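Local coordinates for protein Endonuclease/exonuclease/phosphatase (Beutenbergia cavernae DSM 12333, PDB 4RUW) that is of unestablished function but belongs to the endonuclease/exonuclease/phosphatase family, with a DNase I-like domain joined to an immunoglobulin-like domain and a bound zinc ion, at residues L263-R268 / Y297-P302; R268-P273 / F304-G309; S153-V158 / D187-G192. All blocks are in the same frame, centred on the assembly; numbering follows the deposited sequence. Where two conformers were deposited one is given.

Contact 1. Residues L263-R268 / Y297-P302; sequences LADTWR and YVFATP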
# COMPACT_ATOMS: atom_id res chain seq x y z
N LEU A 263 0.92 7.51 -6.88
CA LEU A 263 0.48 6.96 -5.61
C LEU A 263 1.55 7.17 -4.55
O LEU A 263 2.72 6.95 -4.81
CB LEU A 263 0.17 5.46 -5.76
CG LEU A 263 -1.10 5.16 -6.56
CD1 LEU A 263 -1.19 3.70 -6.92
CD2 LEU A 263 -2.32 5.55 -5.73
N ALA A 264 1.13 7.58 -3.35
CA ALA A 264 2.03 7.81 -2.24
C ALA A 264 1.87 6.69 -1.22
O ALA A 264 0.74 6.32 -0.87
CB ALA A 264 1.74 9.15 -1.59
N ASP A 265 2.99 6.15 -0.75
CA ASP A 265 3.03 5.15 0.30
C ASP A 265 2.74 5.89 1.60
O ASP A 265 3.60 6.61 2.12
CB ASP A 265 4.43 4.54 0.29
CG ASP A 265 4.65 3.47 1.36
OD1 ASP A 265 3.87 3.36 2.34
OD2 ASP A 265 5.66 2.75 1.22
N THR A 266 1.52 5.76 2.11
CA THR A 266 1.09 6.67 3.16
C THR A 266 1.89 6.50 4.45
O THR A 266 2.26 7.49 5.07
CB THR A 266 -0.43 6.59 3.43
OG1 THR A 266 -0.80 5.29 3.89
CG2 THR A 266 -1.22 6.95 2.15
N TRP A 267 2.19 5.25 4.83
CA TRP A 267 2.98 5.02 6.02
C TRP A 267 4.28 5.81 5.98
O TRP A 267 4.67 6.47 6.95
CB TRP A 267 3.31 3.53 6.16
CG TRP A 267 4.12 3.25 7.40
CD1 TRP A 267 5.49 3.28 7.53
CD2 TRP A 267 3.60 2.93 8.70
NE1 TRP A 267 5.84 2.99 8.83
CE2 TRP A 267 4.71 2.78 9.56
CE3 TRP A 267 2.31 2.75 9.21
CZ2 TRP A 267 4.56 2.47 10.91
CZ3 TRP A 267 2.17 2.43 10.55
CH2 TRP A 267 3.28 2.29 11.38
N ARG A 268 4.97 5.73 4.84
CA ARG A 268 6.29 6.30 4.69
C ARG A 268 6.28 7.84 4.68
O ARG A 268 7.31 8.46 4.88
CB ARG A 268 6.85 5.74 3.39
CG ARG A 268 8.29 5.98 3.12
CD ARG A 268 8.65 5.26 1.83
NE ARG A 268 10.08 5.24 1.66
CZ ARG A 268 10.72 4.43 0.82
NH1 ARG A 268 10.03 3.58 0.06
NH2 ARG A 268 12.04 4.50 0.75
N TYR A 297 0.35 -2.41 2.71
CA TYR A 297 0.46 -0.99 2.39
C TYR A 297 -0.91 -0.33 2.25
O TYR A 297 -1.90 -0.98 1.89
CB TYR A 297 1.15 -0.81 1.04
CG TYR A 297 2.59 -1.27 0.95
CD1 TYR A 297 3.63 -0.37 1.11
CD2 TYR A 297 2.90 -2.59 0.64
CE1 TYR A 297 4.95 -0.78 1.00
CE2 TYR A 297 4.21 -3.00 0.52
CZ TYR A 297 5.23 -2.09 0.70
OH TYR A 297 6.54 -2.47 0.57
N VAL A 298 -0.92 0.98 2.47
CA VAL A 298 -2.01 1.84 2.02
C VAL A 298 -1.38 2.93 1.15
O VAL A 298 -0.60 3.74 1.64
CB VAL A 298 -2.79 2.47 3.20
CG1 VAL A 298 -3.87 3.40 2.66
CG2 VAL A 298 -3.38 1.38 4.07
N PHE A 299 -1.71 2.91 -0.14
CA PHE A 299 -1.29 3.94 -1.08
C PHE A 299 -2.46 4.88 -1.34
O PHE A 299 -3.61 4.43 -1.39
CB PHE A 299 -0.82 3.32 -2.40
CG PHE A 299 0.54 2.69 -2.33
CD1 PHE A 299 1.68 3.46 -2.55
CD2 PHE A 299 0.70 1.34 -2.05
CE1 PHE A 299 2.95 2.91 -2.48
CE2 PHE A 299 1.98 0.78 -1.98
CZ PHE A 299 3.10 1.58 -2.19
N ALA A 300 -2.17 6.16 -1.51
CA ALA A 300 -3.23 7.15 -1.74
C ALA A 300 -2.87 8.03 -2.94
O ALA A 300 -1.70 8.27 -3.21
CB ALA A 300 -3.48 8.00 -0.50
N THR A 301 -3.90 8.52 -3.62
CA THR A 301 -3.72 9.43 -4.74
C THR A 301 -3.43 10.85 -4.26
O THR A 301 -3.55 11.14 -3.06
CB THR A 301 -4.97 9.39 -5.64
OG1 THR A 301 -6.11 9.80 -4.88
CG2 THR A 301 -5.19 7.98 -6.21
N PRO A 302 -3.02 11.75 -5.18
CA PRO A 302 -2.47 13.04 -4.72
C PRO A 302 -3.44 13.93 -3.94
O PRO A 302 -2.96 14.78 -3.19
CB PRO A 302 -2.02 13.71 -6.02
CG PRO A 302 -1.65 12.55 -6.89
CD PRO A 302 -2.71 11.53 -6.60
O HOH W 1 1.57 2.17 3.58
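Strand 264-265, an outermost strand of one sheet of the DNase I-like domain, pairs with strand 296-300, where Ala264 and Ala300 face each other as an antiparallel hydrogen-bonded pair. Ala264 N gives its hydrogen to Ala300 O at 2.9 Å, and Ala300 N returns one to Ala264 O at 3.0 Å. Asp265 and Phe299 form the next, non-hydrogen-bonded pair. Their side chains share a face: Asp265 CB lies 3.5 Å from Phe299 CE1. The Asp265 carboxylate sits at the edge of the Tyr297 ring, OD2 being 3.6 Å from CE1, with the two planes 67° apart. OD2 also makes a salt bridge to Arg294.

Helix 266-270 follows closely in the chain, and Thr266 also bonds to strand 296-300. Val298 O takes two bonds, from Thr266 N at 3.0 Å and from Thr266 OG1 at 2.7 Å. The N-H bond runs nearly along the C=O axis. The hydroxyl comes in tilted 35° from the carbonyl plane. Chi1 of 63° puts OG1 between the backbone N and the carbonyl carbon; the methyl CG2 packs on Ala300 CB. A water links the two strands further on, accepting from Val298 N and donating to Asp265 OD1.

Contact 2. Residues R268-P273 / F304-G309; sequences RQVNDP and FDVVAG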
# COMPACT_ATOMS: atom_id res chain seq x y z
N ARG A 268 4.97 5.73 4.84
CA ARG A 268 6.29 6.30 4.69
C ARG A 268 6.28 7.84 4.68
O ARG A 268 7.31 8.46 4.88
CB ARG A 268 6.85 5.74 3.39
CG ARG A 268 8.29 5.98 3.12
CD ARG A 268 8.65 5.26 1.83
NE ARG A 268 10.08 5.24 1.66
CZ ARG A 268 10.72 4.43 0.82
NH1 ARG A 268 10.03 3.58 0.06
NH2 ARG A 268 12.04 4.50 0.75
N GLN A 269 5.11 8.45 4.47
CA GLN A 269 5.01 9.91 4.54
C GLN A 269 5.10 10.40 5.98
O GLN A 269 5.62 11.48 6.23
CB GLN A 269 3.70 10.41 3.93
CG GLN A 269 3.37 9.92 2.54
CD GLN A 269 4.49 10.16 1.55
OE1 GLN A 269 4.86 11.29 1.27
NE2 GLN A 269 5.03 9.07 1.00
N VAL A 270 4.56 9.62 6.92
CA VAL A 270 4.40 10.09 8.29
C VAL A 270 5.20 9.33 9.33
O VAL A 270 5.37 9.81 10.44
CB VAL A 270 2.91 10.11 8.74
CG1 VAL A 270 2.14 11.22 8.04
CG2 VAL A 270 2.25 8.75 8.54
N ASN A 271 5.70 8.14 8.99
CA ASN A 271 6.39 7.27 9.94
C ASN A 271 7.65 6.71 9.31
O ASN A 271 7.78 6.67 8.09
CB ASN A 271 5.51 6.07 10.31
CG ASN A 271 4.25 6.45 11.08
OD1 ASN A 271 4.25 7.36 11.89
ND2 ASN A 271 3.17 5.71 10.83
N ASP A 272 8.58 6.25 10.13
CA ASP A 272 9.69 5.44 9.63
C ASP A 272 9.15 4.08 9.19
O ASP A 272 8.53 3.38 9.99
CB ASP A 272 10.75 5.21 10.71
CG ASP A 272 11.52 6.45 11.07
OD1 ASP A 272 11.79 7.28 10.17
OD2 ASP A 272 11.89 6.59 12.25
N PRO A 273 9.40 3.69 7.94
CA PRO A 273 9.05 2.33 7.51
C PRO A 273 9.59 1.25 8.46
O PRO A 273 8.88 0.28 8.73
CB PRO A 273 9.70 2.23 6.13
CG PRO A 273 9.56 3.65 5.60
CD PRO A 273 9.89 4.50 6.81
N PHE A 304 -5.11 13.27 -1.44
CA PHE A 304 -5.00 12.99 -0.01
C PHE A 304 -3.73 13.54 0.61
O PHE A 304 -2.65 13.47 0.02
CB PHE A 304 -5.05 11.48 0.24
CG PHE A 304 -6.42 10.89 0.14
CD1 PHE A 304 -7.34 11.06 1.16
CD2 PHE A 304 -6.77 10.15 -0.97
CE1 PHE A 304 -8.59 10.52 1.08
CE2 PHE A 304 -8.03 9.59 -1.05
CZ PHE A 304 -8.94 9.77 -0.02
N ASP A 305 -3.86 14.06 1.82
CA ASP A 305 -2.73 14.28 2.71
C ASP A 305 -2.72 13.17 3.74
O ASP A 305 -3.76 12.61 4.07
CB ASP A 305 -2.88 15.60 3.46
CG ASP A 305 -2.67 16.79 2.57
OD1 ASP A 305 -2.23 16.60 1.42
OD2 ASP A 305 -2.95 17.92 3.03
N VAL A 306 -1.54 12.86 4.26
CA VAL A 306 -1.43 11.85 5.30
C VAL A 306 -1.22 12.53 6.64
O VAL A 306 -0.32 13.35 6.80
CB VAL A 306 -0.26 10.88 5.02
CG1 VAL A 306 -0.31 9.71 5.99
CG2 VAL A 306 -0.33 10.38 3.58
N VAL A 307 -2.06 12.19 7.61
CA VAL A 307 -2.04 12.81 8.93
C VAL A 307 -1.23 12.00 9.93
O VAL A 307 -0.38 12.54 10.63
CB VAL A 307 -3.48 13.05 9.45
CG1 VAL A 307 -3.46 13.70 10.83
CG2 VAL A 307 -4.28 13.90 8.46
N ALA A 308 -1.48 10.70 9.99
CA ALA A 308 -0.85 9.83 10.98
C ALA A 308 -1.11 8.39 10.59
O ALA A 308 -1.96 8.12 9.74
CB ALA A 308 -1.42 10.11 12.37
N GLY A 309 -0.40 7.47 11.21
CA GLY A 309 -0.73 6.07 11.02
C GLY A 309 -0.06 5.23 12.08
O GLY A 309 0.93 5.66 12.68
O HOH W 2 1.92 8.64 12.69
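Helix 266-270 and the turn after it pack beside strand 304-311, an outermost strand of the other sheet of the DNase I-like domain. Val270 and Val306 meet side chain to side chain, with CG1 of Val270 3.5 Å from CG1 of Val306. Val270 CG2 also reaches Val306 CG1, so this one methyl touches both branches of Val270. The other branch of Val306, CG2, meets Gln269 CG at 3.9 Å, and these two side chains cross at about a right angle. Gln269 then bends at chi2 (-53°), and its OE1 bonds to Ser364.

Asn271 supplies the polar link. Its ND2 donates to Gly309 O at 2.9 Å, with an N-H...O angle of 157°. The donor stands above the carbonyl plane, 64° out of it. The Asn271 OD1 accepts from a water at 2.8 Å, and the same water accepts from Gly309 N. The amide thus holds both backbone polar groups of Gly309, one directly and one through water. Met326 of the neighbouring strand touches both valines. Between Val306 and Gly309 the strand is irregular: Val307 and Ala308 both face Asp327, which makes a classic beta bulge.

Contact 3. Residues S153-V158 / D187-G192; sequences SRHPFV and DVPGLG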
# COMPACT_ATOMS: atom_id res chain seq x y z
N SER A 153 -17.20 -1.34 5.20
CA SER A 153 -17.29 0.10 5.29
C SER A 153 -18.47 0.54 6.14
O SER A 153 -19.53 -0.09 6.13
CB SER A 153 -17.42 0.66 3.87
OG SER A 153 -17.63 2.04 3.87
N ARG A 154 -18.29 1.63 6.88
CA ARG A 154 -19.39 2.27 7.59
C ARG A 154 -20.21 3.15 6.66
O ARG A 154 -21.26 3.65 7.03
CB ARG A 154 -18.85 3.12 8.74
CG ARG A 154 -18.34 2.33 9.93
CD ARG A 154 -17.92 3.22 11.06
NE ARG A 154 -17.54 2.47 12.25
CZ ARG A 154 -17.72 2.89 13.50
NH1 ARG A 154 -18.29 4.07 13.73
NH2 ARG A 154 -17.34 2.13 14.52
N HIS A 155 -19.73 3.32 5.43
CA HIS A 155 -20.35 4.23 4.48
C HIS A 155 -20.80 3.48 3.24
O HIS A 155 -20.17 2.51 2.84
CB HIS A 155 -19.36 5.34 4.13
CG HIS A 155 -18.72 5.96 5.32
ND1 HIS A 155 -19.45 6.67 6.26
CD2 HIS A 155 -17.45 5.92 5.79
CE1 HIS A 155 -18.64 7.08 7.22
NE2 HIS A 155 -17.42 6.63 6.96
N PRO A 156 -21.91 3.91 2.64
CA PRO A 156 -22.49 3.14 1.53
C PRO A 156 -21.61 3.08 0.29
O PRO A 156 -20.81 3.98 0.01
CB PRO A 156 -23.80 3.87 1.22
CG PRO A 156 -23.61 5.23 1.76
CD PRO A 156 -22.72 5.10 2.96
N PHE A 157 -21.76 1.99 -0.45
CA PHE A 157 -21.11 1.85 -1.74
C PHE A 157 -21.88 2.62 -2.81
O PHE A 157 -23.09 2.82 -2.70
CB PHE A 157 -21.06 0.37 -2.15
CG PHE A 157 -20.26 -0.49 -1.22
CD1 PHE A 157 -19.09 -0.03 -0.64
CD2 PHE A 157 -20.66 -1.79 -0.95
CE1 PHE A 157 -18.35 -0.85 0.20
CE2 PHE A 157 -19.93 -2.61 -0.11
CZ PHE A 157 -18.77 -2.13 0.47
N VAL A 158 -21.17 3.06 -3.84
CA VAL A 158 -21.78 3.62 -5.03
C VAL A 158 -21.59 2.57 -6.12
O VAL A 158 -20.47 2.32 -6.57
CB VAL A 158 -21.09 4.93 -5.45
CG1 VAL A 158 -21.78 5.53 -6.68
CG2 VAL A 158 -21.09 5.92 -4.28
N ASP A 187 -19.07 6.13 -0.64
CA ASP A 187 -19.51 7.52 -0.54
C ASP A 187 -19.37 7.99 0.91
O ASP A 187 -20.19 7.68 1.76
CB ASP A 187 -20.96 7.64 -1.01
CG ASP A 187 -21.43 9.08 -1.05
OD1 ASP A 187 -20.59 9.99 -0.90
OD2 ASP A 187 -22.64 9.29 -1.24
N VAL A 188 -18.29 8.72 1.18
CA VAL A 188 -17.95 9.10 2.54
C VAL A 188 -18.48 10.50 2.85
O VAL A 188 -18.15 11.47 2.17
CB VAL A 188 -16.42 9.10 2.73
CG1 VAL A 188 -16.06 9.45 4.16
CG2 VAL A 188 -15.85 7.74 2.34
N PRO A 189 -19.32 10.62 3.89
CA PRO A 189 -19.86 11.93 4.27
C PRO A 189 -18.75 12.95 4.48
O PRO A 189 -17.78 12.66 5.19
CB PRO A 189 -20.58 11.64 5.59
CG PRO A 189 -20.94 10.19 5.51
CD PRO A 189 -19.82 9.54 4.76
N GLY A 190 -18.87 14.12 3.85
CA GLY A 190 -17.88 15.17 3.96
C GLY A 190 -16.80 15.13 2.90
O GLY A 190 -16.19 16.16 2.58
N LEU A 191 -16.53 13.95 2.36
CA LEU A 191 -15.47 13.77 1.36
C LEU A 191 -16.04 13.52 -0.02
O LEU A 191 -15.48 13.98 -1.01
CB LEU A 191 -14.57 12.59 1.72
CG LEU A 191 -13.51 12.80 2.80
CD1 LEU A 191 -14.13 12.87 4.18
CD2 LEU A 191 -12.46 11.69 2.73
N GLY A 192 -17.13 12.78 -0.08
CA GLY A 192 -17.66 12.34 -1.36
C GLY A 192 -17.12 10.96 -1.71
O GLY A 192 -16.69 10.20 -0.83
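The imidazole of His155 leans against Val188 and Pro189, and the flat ring meets the two neighbours differently. Val188 CG1 lies over one face, offset toward the rim, 4.1 Å from His155 CD2. In the conformer given, Arg154 CB lies over the centre of the opposite face. Pro189 approaches obliquely, its CD 3.3 Å from His155 ND1. Chi1 of -49° sets CG of His155 anti to the carbonyl carbon and beside the backbone N; chi2 of -65° then turns the ring. His155 CB also rests 3.4 Å from Asp187 O. At the far end of the ring, NE2 is hydrogen-bonded to Asp90.

Farther along, Val158 CG2 meets Asp187 CB at 3.7 Å, and the two side chains cross obliquely. Between this pair and the histidine runs the one direct hydrogen bond from segment to segment. Asp187 N donates to Pro156 O at 2.8 Å, with an N-H...O angle of 177°. It extends the pairing of strands 157-166 and 179-188, whose next bond joins Val158 to Thr185. The chain of 153-158 is itself braced, since Ser153 OG donates to His155 O at 2.8 Å on a lone pair in the carbonyl plane. On the other segment, Leu191 N and Gly192 N both donate to Val188 O. This is a classic beta bulge at the hairpin that leads into strand 192-200.

The chemistry is mixed, with a single straight backbone bond and otherwise van der Waals packing around the histidine. The bond from NE2 to Asp90 and the packing on Val188 and Pro189 probably limit rotation of the imidazole. The nearby aspartate would probably help stabilise a positive charge on it.

Overall arrangement
Contact 1 is core, while contacts 2 and 3 lie at the surface. Contacts 1 and 2 are neighbours, their centres 8 Å apart. Both use helix 266-270, which bridges the two sheets of the DNase I-like domain: contact 1 ties it to strand 296-300, contact 2 to strand 304-311. Trp267 of contact 1 reaches into contact 2, its NE1 probably hydrogen-bonded to Asp272 O. Contact 3 lies about 20 Å from contact 1, centre to centre, at the opposite outermost strand of the same sheet. Chemistry follows place. Contact 1 relies on paired backbone bonds and a threonine hydroxyl, contact 2 on valine packing with an asparagine link, and contact 3 on one backbone bond and a packed histidine.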